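Local coordinates for glycosyl hydrolase family 62 protein (Coprinopsis cinerea, PDB 5B6T), which probably hydrolyses alpha-L-arabinofuranosidic bonds, releasing arabinose side chains from arabinoxylan as a family 62 glycoside hydrolase, at residues A[131-144]-A[155-167]. Residues are numbered along the deposited sequence; the frame is centred on the assembly and turned at random.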
loop_
_atom_site.group_PDB
_atom_site.type_symbol
_atom_site.label_atom_id
_atom_site.label_comp_id
_atom_site.label_asym_id
_atom_site.label_seq_id
_atom_site.Cartn_x
_atom_site.Cartn_y
_atom_site.Cartn_z
ATOM N N ILE A 131 -20.776 -8.262 5.599
ATOM C CA ILE A 131 -20.070 -7.971 6.855
ATOM C C ILE A 131 -19.448 -6.567 6.848
ATOM O O ILE A 131 -19.295 -5.902 7.898
ATOM C CB ILE A 131 -19.028 -9.073 7.167
ATOM C CG1 ILE A 131 -18.566 -8.984 8.611
ATOM C CG2 ILE A 131 -17.874 -9.013 6.180
ATOM C CD1 ILE A 131 -17.798 -10.199 9.079
ATOM N N ILE A 132 -19.038 -6.119 5.663
ATOM C CA ILE A 132 -18.446 -4.794 5.540
ATOM C C ILE A 132 -19.536 -3.717 5.605
ATOM O O ILE A 132 -19.415 -2.744 6.337
ATOM C CB ILE A 132 -17.549 -4.673 4.267
ATOM C CG1 ILE A 132 -16.461 -5.748 4.333
ATOM C CG2 ILE A 132 -16.929 -3.284 4.186
ATOM C CD1 ILE A 132 -15.453 -5.718 3.198
ATOM N N ARG A 133 -20.635 -3.908 4.873
ATOM C CA ARG A 133 -21.757 -2.999 4.976
ATOM C C ARG A 133 -22.233 -2.874 6.424
ATOM O O ARG A 133 -22.647 -1.794 6.889
ATOM C CB ARG A 133 -22.943 -3.505 4.169
ATOM C CG ARG A 133 -22.714 -3.583 2.670
ATOM C CD ARG A 133 -24.013 -3.681 1.849
ATOM N NE ARG A 133 -24.991 -4.604 2.375
ATOM C CZ ARG A 133 -25.093 -5.898 2.077
ATOM N NH1 ARG A 133 -24.247 -6.510 1.237
ATOM N NH2 ARG A 133 -26.054 -6.599 2.657
ATOM N N ASN A 134 -22.209 -3.999 7.136
ATOM C CA ASN A 134 -22.756 -3.976 8.475
ATOM C C ASN A 134 -21.892 -3.231 9.489
ATOM O O ASN A 134 -22.430 -2.656 10.458
ATOM C CB ASN A 134 -23.052 -5.378 8.942
ATOM C CG ASN A 134 -24.277 -5.957 8.260
ATOM O OD1 ASN A 134 -25.095 -5.230 7.647
ATOM N ND2 ASN A 134 -24.409 -7.271 8.345
ATOM N N ASN A 135 -20.574 -3.194 9.256
ATOM C CA ASN A 135 -19.593 -2.697 10.213
ATOM C C ASN A 135 -18.850 -1.426 9.803
ATOM O O ASN A 135 -18.093 -0.886 10.596
ATOM C CB ASN A 135 -18.575 -3.810 10.497
ATOM C CG ASN A 135 -19.163 -4.910 11.329
ATOM O OD1 ASN A 135 -19.469 -4.682 12.514
ATOM N ND2 ASN A 135 -19.386 -6.067 10.744
ATOM N N ILE A 136 -19.101 -0.923 8.603
ATOM C CA ILE A 136 -18.365 0.224 8.081
ATOM C C ILE A 136 -18.658 1.569 8.793
ATOM O O ILE A 136 -17.896 2.519 8.680
ATOM C CB ILE A 136 -18.627 0.377 6.556
ATOM C CG1 ILE A 136 -17.788 1.483 5.919
ATOM C CG2 ILE A 136 -20.097 0.673 6.296
ATOM C CD1 ILE A 136 -17.566 1.253 4.442
ATOM N N GLY A 137 -19.772 1.677 9.521
ATOM C CA GLY A 137 -20.052 2.962 10.173
ATOM C C GLY A 137 -20.206 4.057 9.144
ATOM O O GLY A 137 -20.878 3.837 8.134
ATOM N N ASN A 138 -19.603 5.242 9.335
ATOM C CA ASN A 138 -19.499 6.158 8.166
ATOM C C ASN A 138 -18.062 6.228 7.684
ATOM O O ASN A 138 -17.524 7.279 7.381
ATOM C CB ASN A 138 -20.202 7.544 8.255
ATOM C CG ASN A 138 -19.746 8.303 9.407
ATOM O OD1 ASN A 138 -18.839 7.841 10.095
ATOM N ND2 ASN A 138 -20.395 9.426 9.705
ATOM N N GLY A 139 -17.462 5.054 7.592
ATOM C CA GLY A 139 -16.162 4.898 6.926
ATOM C C GLY A 139 -16.261 4.745 5.407
ATOM O O GLY A 139 -17.226 5.146 4.744
ATOM N N HIS A 140 -15.215 4.133 4.853
ATOM C CA HIS A 140 -15.018 3.969 3.415
ATOM C C HIS A 140 -14.292 2.666 3.196
ATOM O O HIS A 140 -13.397 2.349 3.958
ATOM C CB HIS A 140 -14.146 5.101 2.883
ATOM C CG HIS A 140 -14.744 6.441 3.121
ATOM N ND1 HIS A 140 -15.650 7.001 2.248
ATOM C CD2 HIS A 140 -14.609 7.311 4.150
ATOM C CE1 HIS A 140 -16.067 8.156 2.746
ATOM N NE2 HIS A 140 -15.419 8.384 3.875
ATOM N N TRP A 141 -14.713 1.898 2.204
ATOM C CA TRP A 141 -14.119 0.623 1.879
ATOM C C TRP A 141 -12.897 0.848 0.987
ATOM O O TRP A 141 -13.033 1.200 -0.205
ATOM C CB TRP A 141 -15.159 -0.249 1.205
ATOM C CG TRP A 141 -14.728 -1.643 0.971
ATOM C CD1 TRP A 141 -13.829 -2.375 1.689
ATOM C CD2 TRP A 141 -15.276 -2.532 0.011
ATOM N NE1 TRP A 141 -13.745 -3.647 1.203
ATOM C CE2 TRP A 141 -14.621 -3.773 0.159
ATOM C CE3 TRP A 141 -16.239 -2.396 -0.992
ATOM C CZ2 TRP A 141 -14.910 -4.858 -0.654
ATOM C CZ3 TRP A 141 -16.515 -3.480 -1.796
ATOM C CH2 TRP A 141 -15.864 -4.698 -1.616
ATOM N N VAL A 142 -11.705 0.638 1.568
ATOM C CA VAL A 142 -10.474 1.091 0.961
ATOM C C VAL A 142 -9.328 0.103 1.136
ATOM O O VAL A 142 -9.383 -0.790 1.955
ATOM C CB VAL A 142 -10.043 2.487 1.511
ATOM C CG1 VAL A 142 -11.111 3.522 1.166
ATOM C CG2 VAL A 142 -9.685 2.478 3.001
ATOM N N ASP A 143 -8.295 0.313 0.313
ATOM C CA ASP A 143 -6.948 -0.249 0.516
ATOM C C ASP A 143 -6.914 -1.765 0.411
ATOM O O ASP A 143 -6.701 -2.497 1.398
ATOM C CB ASP A 143 -6.334 0.301 1.818
ATOM C CG ASP A 143 -6.258 1.810 1.808
ATOM O OD1 ASP A 143 -6.261 2.394 0.706
ATOM O OD2 ASP A 143 -6.159 2.438 2.884
ATOM N N MET A 144 -7.142 -2.195 -0.818
ATOM C CA MET A 144 -7.292 -3.599 -1.176
ATOM C C MET A 144 -5.919 -4.216 -1.364
ATOM O O MET A 144 -5.093 -3.667 -2.108
ATOM C CB MET A 144 -8.084 -3.693 -2.488
ATOM C CG MET A 144 -9.337 -2.844 -2.526
ATOM S SD MET A 144 -10.529 -3.322 -1.272
ATOM C CE MET A 144 -11.712 -1.971 -1.421
ATOM N N LEU A 155 -7.516 -11.703 0.230
ATOM C CA LEU A 155 -7.807 -10.333 -0.143
ATOM C C LEU A 155 -8.188 -9.558 1.116
ATOM O O LEU A 155 -9.227 -9.821 1.756
ATOM C CB LEU A 155 -8.935 -10.306 -1.185
ATOM C CG LEU A 155 -9.458 -8.914 -1.586
ATOM C CD1 LEU A 155 -8.362 -8.047 -2.195
ATOM C CD2 LEU A 155 -10.626 -9.020 -2.548
ATOM N N PHE A 156 -7.311 -8.644 1.495
ATOM C CA PHE A 156 -7.520 -7.795 2.649
ATOM C C PHE A 156 -8.080 -6.445 2.232
ATOM O O PHE A 156 -7.787 -5.928 1.160
ATOM C CB PHE A 156 -6.198 -7.549 3.394
ATOM C CG PHE A 156 -5.639 -8.766 4.086
ATOM C CD1 PHE A 156 -4.858 -9.724 3.402
ATOM C CD2 PHE A 156 -5.884 -8.952 5.424
ATOM C CE1 PHE A 156 -4.348 -10.822 4.079
ATOM C CE2 PHE A 156 -5.366 -10.038 6.088
ATOM C CZ PHE A 156 -4.601 -10.968 5.420
ATOM N N SER A 157 -8.825 -5.826 3.136
ATOM C CA SER A 157 -9.358 -4.495 2.931
ATOM C C SER A 157 -9.718 -3.868 4.290
ATOM O O SER A 157 -9.879 -4.564 5.306
ATOM C CB SER A 157 -10.562 -4.559 1.968
ATOM O OG SER A 157 -11.681 -5.205 2.552
ATOM N N SER A 158 -9.858 -2.543 4.277
ATOM C CA SER A 158 -10.189 -1.752 5.443
ATOM C C SER A 158 -11.482 -0.963 5.275
ATOM O O SER A 158 -11.971 -0.792 4.175
ATOM C CB SER A 158 -9.036 -0.767 5.700
ATOM O OG SER A 158 -7.876 -1.471 6.033
ATOM N N ASP A 159 -12.034 -0.457 6.394
ATOM C CA ASP A 159 -13.223 0.364 6.299
ATOM C C ASP A 159 -13.102 1.758 6.904
ATOM O O ASP A 159 -14.110 2.440 7.050
ATOM C CB ASP A 159 -14.449 -0.364 6.873
ATOM C CG ASP A 159 -14.305 -0.740 8.329
ATOM O OD1 ASP A 159 -13.305 -0.368 8.985
ATOM O OD2 ASP A 159 -15.262 -1.369 8.841
ATOM N N ASP A 160 -11.896 2.181 7.268
ATOM C CA ASP A 160 -11.710 3.442 8.000
ATOM C C ASP A 160 -12.567 3.487 9.269
ATOM O O ASP A 160 -12.908 4.573 9.752
ATOM C CB ASP A 160 -12.077 4.645 7.112
ATOM C CG ASP A 160 -11.029 4.976 6.078
ATOM O OD1 ASP A 160 -9.856 4.491 6.230
ATOM O OD2 ASP A 160 -11.359 5.758 5.131
ATOM N N ASN A 161 -12.904 2.317 9.792
ATOM C CA ASN A 161 -13.733 2.213 10.995
ATOM C C ASN A 161 -13.216 1.174 11.950
ATOM O O ASN A 161 -13.959 0.691 12.807
ATOM C CB ASN A 161 -15.202 1.907 10.664
ATOM C CG ASN A 161 -16.138 2.341 11.782
ATOM O OD1 ASN A 161 -15.930 3.371 12.424
ATOM N ND2 ASN A 161 -17.187 1.533 12.021
ATOM N N GLY A 162 -11.928 0.859 11.837
ATOM C CA GLY A 162 -11.319 -0.011 12.813
ATOM C C GLY A 162 -11.441 -1.491 12.536
ATOM O O GLY A 162 -11.181 -2.284 13.446
ATOM N N HIS A 163 -11.782 -1.889 11.298
ATOM C CA HIS A 163 -11.826 -3.303 10.945
ATOM C C HIS A 163 -10.908 -3.564 9.788
ATOM O O HIS A 163 -10.859 -2.782 8.851
ATOM C CB HIS A 163 -13.237 -3.747 10.559
ATOM C CG HIS A 163 -14.261 -3.371 11.578
ATOM N ND1 HIS A 163 -15.112 -2.302 11.411
ATOM C CD2 HIS A 163 -14.550 -3.900 12.788
ATOM C CE1 HIS A 163 -15.841 -2.149 12.506
ATOM N NE2 HIS A 163 -15.538 -3.128 13.344
ATOM N N LEU A 164 -10.176 -4.665 9.875
ATOM C CA LEU A 164 -9.423 -5.229 8.764
ATOM C C LEU A 164 -10.120 -6.515 8.364
ATOM O O LEU A 164 -10.287 -7.419 9.182
ATOM C CB LEU A 164 -7.991 -5.546 9.198
ATOM C CG LEU A 164 -7.098 -6.240 8.156
ATOM C CD1 LEU A 164 -6.790 -5.340 6.961
ATOM C CD2 LEU A 164 -5.803 -6.685 8.810
ATOM N N TYR A 165 -10.530 -6.599 7.111
ATOM C CA TYR A 165 -11.247 -7.757 6.583
ATOM C C TYR A 165 -10.345 -8.627 5.720
ATOM O O TYR A 165 -9.387 -8.128 5.084
ATOM C CB TYR A 165 -12.425 -7.320 5.718
ATOM C CG TYR A 165 -13.393 -6.415 6.435
ATOM C CD1 TYR A 165 -14.389 -6.937 7.219
ATOM C CD2 TYR A 165 -13.322 -5.034 6.303
ATOM C CE1 TYR A 165 -15.255 -6.108 7.905
ATOM C CE2 TYR A 165 -14.187 -4.185 6.996
ATOM C CZ TYR A 165 -15.158 -4.735 7.791
ATOM O OH TYR A 165 -16.058 -3.925 8.448
ATOM N N ARG A 166 -10.693 -9.914 5.661
ATOM C CA ARG A 166 -9.944 -10.872 4.851
ATOM C C ARG A 166 -10.874 -11.926 4.216
ATOM O O ARG A 166 -11.613 -12.601 4.944
ATOM C CB ARG A 166 -8.903 -11.569 5.707
ATOM C CG ARG A 166 -7.955 -12.486 4.943
ATOM C CD ARG A 166 -7.091 -13.385 5.805
ATOM N NE ARG A 166 -7.897 -14.271 6.657
ATOM C CZ ARG A 166 -8.470 -15.394 6.245
ATOM N NH1 ARG A 166 -8.333 -15.810 5.008
ATOM N NH2 ARG A 166 -9.193 -16.103 7.093
ATOM N N SER A 167 -10.847 -12.016 2.880
ATOM C CA SER A 167 -11.492 -13.103 2.124
ATOM C C SER A 167 -10.420 -13.999 1.577
ATOM O O SER A 167 -9.237 -13.620 1.467
ATOM C CB SER A 167 -12.320 -12.570 0.951
ATOM O OG SER A 167 -13.464 -11.859 1.400
HETATM O O HOH W 1 -16.996 5.533 11.062
HETATM O O HOH W 2 -6.042 -2.151 4.111
#
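Within one four-stranded antiparallel blade of the five-bladed beta-propeller typical of family 62, innermost strand 142-148 pairs with strand 152-158, and helix 130-135 packs over strands 152-158 and 163-170. V142 and S158 form an antiparallel hydrogen-bonded pair, with V142 N to S158 O at 3.0 Å and S158 N to V142 O at 2.9 Å. Beyond it, H140 N donates to D159 O. Under the helix, I132 sets CG1 over the centre of the Y165 ring, 3.5 Å from its centroid, a CH-pi contact. CB of N135 lies over a face of the H163 imidazole, toward its rim. Both rings are fixed by D159: H163 ND1 uses the syn lone pair of D159 OD2 (2.7 Å), whereas Y165 OH donates to that oxygen from above the carboxylate plane. D159 OD1 receives N161 N, closing an Asx turn, and H163 N from the opposite face. With its CG anti to the backbone N (chi1 -157°), N161 directs ND2 to the backbone carbonyl N135 O, 3.0 Å away and nearly straight. The D160 side chain lies about 4 Å from the bound lead ion (nearest atoms), its carboxylate near that of E195. M144 CE and I132 CG2 lie over opposite faces of the W141 indole, each toward its rim, and W141 NE1 donates in the ring plane to S157 OG at 2.9 Å.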